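Local atomic coordinates of mandelate racemase/muconate lactonizing enzyme family protein (Roseovarius sp. TM1035, PDB entry 3T9P), a protein that probably acts as a metal-dependent isomerase of the enolase superfamily, abstracting a proton beside a substrate carboxylate. Residues L267-G272 with A300-T305; E232-W237 with A243-A248. One frame throughout, in Å; residues are numbered along the deposited sequence.

Interaction 1 (L267-G272 with A300-T305)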
loop_
_atom_site.group_PDB
_atom_site.type_symbol
_atom_site.label_atom_id
_atom_site.label_comp_id
_atom_site.label_asym_id
_atom_site.label_seq_id
_atom_site.Cartn_x
_atom_site.Cartn_y
_atom_site.Cartn_z
ATOM N N LEU A 267 -4.381 9.849 10.631
ATOM C CA LEU A 267 -5.178 10.863 10.010
ATOM C C LEU A 267 -6.670 10.630 10.323
ATOM O O LEU A 267 -7.397 11.566 10.731
ATOM C CB LEU A 267 -4.893 10.853 8.543
ATOM C CG LEU A 267 -5.736 11.590 7.521
ATOM C CD1 LEU A 267 -5.664 13.141 7.760
ATOM C CD2 LEU A 267 -5.296 11.298 6.052
ATOM N N MET A 268 -7.118 9.385 10.222
ATOM C CA MET A 268 -8.529 9.030 10.545
ATOM C C MET A 268 -8.944 9.566 11.954
ATOM O O MET A 268 -10.061 10.144 12.123
ATOM C CB MET A 268 -8.765 7.490 10.442
ATOM C CG MET A 268 -10.213 7.092 10.729
ATOM S SD MET A 268 -10.406 5.254 10.908
ATOM C CE MET A 268 -9.335 4.570 9.596
ATOM N N LEU A 269 -8.139 9.250 12.941
ATOM C CA LEU A 269 -8.349 9.632 14.317
ATOM C C LEU A 269 -8.230 11.151 14.518
ATOM O O LEU A 269 -9.010 11.724 15.172
ATOM C CB LEU A 269 -7.439 8.838 15.257
ATOM C CG LEU A 269 -7.661 7.333 15.400
ATOM C CD1 LEU A 269 -6.589 6.698 16.226
ATOM C CD2 LEU A 269 -9.021 7.011 15.956
ATOM N N ASP A 270 -7.263 11.764 13.861
ATOM C CA ASP A 270 -6.995 13.198 13.952
ATOM C C ASP A 270 -8.182 13.978 13.455
ATOM O O ASP A 270 -8.502 14.975 14.001
ATOM C CB ASP A 270 -5.821 13.611 13.079
ATOM C CG ASP A 270 -4.497 13.309 13.660
ATOM O OD1 ASP A 270 -4.355 12.862 14.790
ATOM O OD2 ASP A 270 -3.568 13.495 12.907
ATOM N N ARG A 271 -8.800 13.499 12.388
ATOM C CA ARG A 271 -9.947 14.092 11.785
ATOM C C ARG A 271 -11.275 13.711 12.441
ATOM O O ARG A 271 -12.277 14.191 12.040
ATOM C CB ARG A 271 -10.000 13.751 10.317
ATOM C CG ARG A 271 -8.827 14.206 9.510
ATOM C CD ARG A 271 -8.540 15.685 9.587
ATOM N NE ARG A 271 -7.534 16.079 8.607
ATOM C CZ ARG A 271 -7.755 16.077 7.299
ATOM N NH1 ARG A 271 -8.925 15.700 6.849
ATOM N NH2 ARG A 271 -6.837 16.462 6.426
ATOM N N GLY A 272 -11.237 12.827 13.426
ATOM C CA GLY A 272 -12.410 12.339 14.104
ATOM C C GLY A 272 -13.400 11.710 13.156
ATOM O O GLY A 272 -14.540 11.999 13.216
ATOM N N ALA A 300 -7.633 7.449 21.865
ATOM C CA ALA A 300 -8.643 8.333 21.399
ATOM C C ALA A 300 -9.987 8.046 22.055
ATOM O O ALA A 300 -10.978 8.623 21.652
ATOM C CB ALA A 300 -8.779 8.241 19.849
ATOM N N GLY A 301 -10.069 7.125 22.978
ATOM C CA GLY A 301 -11.330 6.785 23.573
ATOM C C GLY A 301 -12.403 6.052 22.754
ATOM O O GLY A 301 -13.575 6.164 23.033
ATOM N N LEU A 302 -11.980 5.261 21.770
ATOM C CA LEU A 302 -12.847 4.542 20.852
ATOM C C LEU A 302 -12.733 3.019 20.965
ATOM O O LEU A 302 -11.674 2.504 21.162
ATOM C CB LEU A 302 -12.592 4.961 19.411
ATOM C CG LEU A 302 -12.630 6.437 19.015
ATOM C CD1 LEU A 302 -12.252 6.691 17.636
ATOM C CD2 LEU A 302 -13.829 7.251 19.377
ATOM N N PRO A 303 -13.858 2.336 20.850
ATOM C CA PRO A 303 -13.914 0.890 20.846
ATOM C C PRO A 303 -13.428 0.254 19.532
ATOM O O PRO A 303 -13.429 0.906 18.557
ATOM C CB PRO A 303 -15.394 0.606 21.032
ATOM C CG PRO A 303 -16.050 1.694 20.551
ATOM C CD PRO A 303 -15.163 2.874 20.513
ATOM N N VAL A 304 -13.077 -1.010 19.571
ATOM C CA VAL A 304 -12.577 -1.704 18.408
ATOM C C VAL A 304 -13.593 -2.806 18.062
ATOM O O VAL A 304 -13.786 -3.781 18.859
ATOM C CB VAL A 304 -11.274 -2.357 18.714
ATOM C CG1 VAL A 304 -10.723 -3.103 17.499
ATOM C CG2 VAL A 304 -10.273 -1.215 19.117
ATOM N N THR A 305 -14.138 -2.697 16.835
ATOM C CA THR A 305 -15.034 -3.802 16.394
ATOM C C THR A 305 -14.421 -4.310 15.064
ATOM O O THR A 305 -14.776 -3.798 14.011
ATOM C CB THR A 305 -16.497 -3.285 16.265
ATOM O OG1 THR A 305 -16.975 -2.886 17.580
ATOM C CG2 THR A 305 -17.461 -4.396 15.795
#
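Leu-269, in the last turn of helix 262-270, meets Ala-300 and Leu-302 from the connection that follows helix 287-299. In this enolase-type (β/α)-barrel the contact joins the end of helix 262-270 to the loop that leaves helix 287-299 and runs on beside strand 276-277. Ala-300 comes first and directs its methyl at the leucine; Ala-300 CB lies 4.1 Å from Leu-269 CD2. Gly-301 then ends its helix in a Schellman motif, with a positive phi of 70° that takes the chain out of the helix. Gly-272 closes helix 262-270 with a Schellman motif of its own, at a phi of 57°.

Leu-302 follows with its CG beside the backbone N and anti to the carbonyl carbon (chi1 -53°), and an extended chi2 of 175° then puts CD1 at the end nearest Leu-269. Leu-269 has the same kind of first torsion, and the two side chains run past one another in opposite directions. Leu-269 also touches Val-277 and Met-296, while Leu-302 packs on Arg-246 as well. From Pro-303 to Thr-305 the chain leaves the helix contact and runs inward along the barrel wall, where Pro-303 and Thr-305 share backbone hydrogen bonds with Val-277. Val-304 is buried against Cys-294 and Ala-297 of helix 287-299.

The meeting is wholly apolar and lies near the surface, and no hydrogen bond crosses it. Both contacts run through one methyl of Leu-269, and the closer of them is Leu-269 CD2 to Leu-302 CD1 at 3.7 Å.

Interaction 2 (E232-W237 with A243-A248)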
loop_
_atom_site.group_PDB
_atom_site.type_symbol
_atom_site.label_atom_id
_atom_site.label_comp_id
_atom_site.label_asym_id
_atom_site.label_seq_id
_atom_site.Cartn_x
_atom_site.Cartn_y
_atom_site.Cartn_z
ATOM N N GLU A 232 -18.552 2.420 6.949
ATOM C CA GLU A 232 -17.914 2.998 5.773
ATOM C C GLU A 232 -18.961 3.638 4.860
ATOM O O GLU A 232 -19.155 3.250 3.681
ATOM C CB GLU A 232 -17.046 1.954 5.044
ATOM C CG GLU A 232 -16.216 2.411 3.903
ATOM C CD GLU A 232 -15.476 1.211 3.384
ATOM O OE1 GLU A 232 -14.946 0.461 4.275
ATOM O OE2 GLU A 232 -15.490 1.017 2.138
ATOM N N PRO A 233 -19.626 4.681 5.390
ATOM C CA PRO A 233 -20.686 5.331 4.599
ATOM C C PRO A 233 -20.128 6.115 3.345
ATOM O O PRO A 233 -20.820 6.128 2.343
ATOM C CB PRO A 233 -21.327 6.332 5.615
ATOM C CG PRO A 233 -20.153 6.707 6.544
ATOM C CD PRO A 233 -19.485 5.269 6.742
ATOM N N CYS A 234 -18.912 6.686 3.425
ATOM C CA CYS A 234 -18.267 7.432 2.387
ATOM C C CYS A 234 -17.007 6.666 1.899
ATOM O O CYS A 234 -16.501 5.789 2.640
ATOM C CB CYS A 234 -17.794 8.776 2.960
ATOM S SG CYS A 234 -19.352 9.734 3.515
ATOM N N PRO A 235 -16.503 7.033 0.678
ATOM C CA PRO A 235 -15.168 6.450 0.291
ATOM C C PRO A 235 -14.235 6.505 1.515
ATOM O O PRO A 235 -14.046 7.584 2.169
ATOM C CB PRO A 235 -14.699 7.360 -0.853
ATOM C CG PRO A 235 -16.026 7.765 -1.557
ATOM C CD PRO A 235 -16.891 8.105 -0.276
ATOM N N TYR A 236 -13.651 5.344 1.854
ATOM C CA TYR A 236 -12.886 5.245 3.077
ATOM C C TYR A 236 -11.666 6.135 3.103
ATOM O O TYR A 236 -11.192 6.501 4.221
ATOM C CB TYR A 236 -12.507 3.772 3.401
ATOM C CG TYR A 236 -11.493 3.159 2.472
ATOM C CD1 TYR A 236 -10.136 3.467 2.614
ATOM C CD2 TYR A 236 -11.898 2.289 1.420
ATOM C CE1 TYR A 236 -9.163 2.896 1.812
ATOM C CE2 TYR A 236 -10.936 1.685 0.590
ATOM C CZ TYR A 236 -9.562 1.984 0.806
ATOM O OH TYR A 236 -8.578 1.468 0.001
ATOM N N TRP A 237 -11.176 6.527 1.935
ATOM C CA TRP A 237 -9.941 7.386 1.850
ATOM C C TRP A 237 -10.338 8.866 1.899
ATOM O O TRP A 237 -9.465 9.702 1.918
ATOM C CB TRP A 237 -9.169 7.135 0.538
ATOM C CG TRP A 237 -10.027 7.243 -0.703
ATOM C CD1 TRP A 237 -10.120 8.332 -1.510
ATOM C CD2 TRP A 237 -10.837 6.239 -1.299
ATOM N NE1 TRP A 237 -10.963 8.059 -2.556
ATOM C CE2 TRP A 237 -11.431 6.797 -2.435
ATOM C CE3 TRP A 237 -11.176 4.903 -0.939
ATOM C CZ2 TRP A 237 -12.337 6.097 -3.249
ATOM C CZ3 TRP A 237 -12.081 4.207 -1.709
ATOM C CH2 TRP A 237 -12.634 4.805 -2.893
ATOM N N ALA A 243 -16.072 12.046 8.485
ATOM C CA ALA A 243 -16.186 12.834 9.695
ATOM C C ALA A 243 -17.457 13.676 9.662
ATOM O O ALA A 243 -18.107 13.800 10.624
ATOM C CB ALA A 243 -15.008 13.674 9.881
ATOM N N ALA A 244 -17.783 14.243 8.530
ATOM C CA ALA A 244 -19.070 14.986 8.362
ATOM C C ALA A 244 -20.300 14.154 8.675
ATOM O O ALA A 244 -21.254 14.648 9.339
ATOM C CB ALA A 244 -19.211 15.638 6.919
ATOM N N VAL A 245 -20.296 12.890 8.252
ATOM C CA VAL A 245 -21.387 11.984 8.519
ATOM C C VAL A 245 -21.451 11.638 10.014
ATOM O O VAL A 245 -22.569 11.579 10.576
ATOM C CB VAL A 245 -21.220 10.614 7.680
ATOM C CG1 VAL A 245 -22.329 9.636 7.983
ATOM C CG2 VAL A 245 -21.206 10.931 6.142
ATOM N N ARG A 246 -20.309 11.275 10.590
ATOM C CA ARG A 246 -20.201 11.004 12.006
ATOM C C ARG A 246 -20.678 12.223 12.859
ATOM O O ARG A 246 -21.379 12.063 13.917
ATOM C CB ARG A 246 -18.764 10.782 12.408
ATOM C CG ARG A 246 -18.672 10.303 13.880
ATOM C CD ARG A 246 -17.295 10.741 14.449
ATOM N NE ARG A 246 -17.109 10.248 15.772
ATOM C CZ ARG A 246 -16.092 10.577 16.556
ATOM N NH1 ARG A 246 -15.125 11.371 16.113
ATOM N NH2 ARG A 246 -16.046 10.118 17.794
ATOM N N ALA A 247 -20.325 13.414 12.393
ATOM C CA ALA A 247 -20.804 14.619 13.139
ATOM C C ALA A 247 -22.339 14.857 13.107
ATOM O O ALA A 247 -22.961 15.275 14.107
ATOM C CB ALA A 247 -20.020 15.875 12.700
ATOM N N ALA A 248 -22.976 14.518 12.016
ATOM C CA ALA A 248 -24.398 14.722 11.858
ATOM C C ALA A 248 -25.277 13.569 12.376
ATOM O O ALA A 248 -26.468 13.787 12.658
ATOM C CB ALA A 248 -24.730 15.057 10.382
#
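Val-245 of helix 239-248 meets both Pro-233 and Cys-234, which lie in the loop leading out of strand 229-231. This is a β/α unit of the barrel folding back on itself: the loop leaves the strand end, and the helix it feeds returns along the outside to press a side chain on the loop's start.

The apolar contacts are divided between the two valine methyls. With chi1 at 178°, CG1 stands anti to the backbone N and CG2 anti to the carbonyl carbon, and each methyl has its own partner. Val-245 CG1 lies 3.9 Å from Pro-233 CG, the proline ring and the valine passing each other in opposite directions. Val-245 CG2 approaches Cys-234 SG to 3.4 Å, a tight fit. Pro-212 and Ala-215 at the neighbouring helix and Val-253 on strand 252-255 also press on Val-245.

Aromatic contacts occupy the far end of the loop. The six-membered edge of Trp-237 stands over the ring of Tyr-236, its CE3 lying 3.5 Å above the tyrosine plane over the centre. Pro-235 CB sits 3.6 Å above the tryptophan plane, toward its rim. Trp-237 also stacks edge-to-face with Tyr-89 of the second subunit, and Tyr-236 OH hydrogen-bonds to Leu-93 O there.

Polar groups point to other partners: Glu-232 OE2 hydrogen-bonds to Ser-208 OG, and Arg-246 NE forms a salt bridge with Asp-275 OD1. Across the contact itself there is no hydrogen bond. Pro-233, Cys-234 and Val-245 are all buried and turn apolar surface to one another, so the contact contributes dispersion and the exclusion of water, with no directional bond to fix it.

Overall arrangement
The two contacts lie in series along the chain, with centres about 12 Å apart, and they meet at Arg-246 and Ala-243, which reach the end of helix 262-270 and Leu-302. Arg-246 NH1, from the helix of interaction 2, probably hydrogen-bonds to Gly-272 O of interaction 1 at 3.0 Å. Arg-246 NH2 also lies 4.0 Å from Leu-302 CD2, and Ala-243 CB packs 3.5 Å from Arg-271 O. Both regions reach the second subunit; around interaction 1, Asp-270 and Arg-271 form reciprocal salt bridges with Arg-271 and Asp-270 of the second subunit. Interaction 1 belongs to the barrel's outer layer. Interaction 2 begins at a strand's C-terminal end, the side that carries the active site in enolase-superfamily barrels.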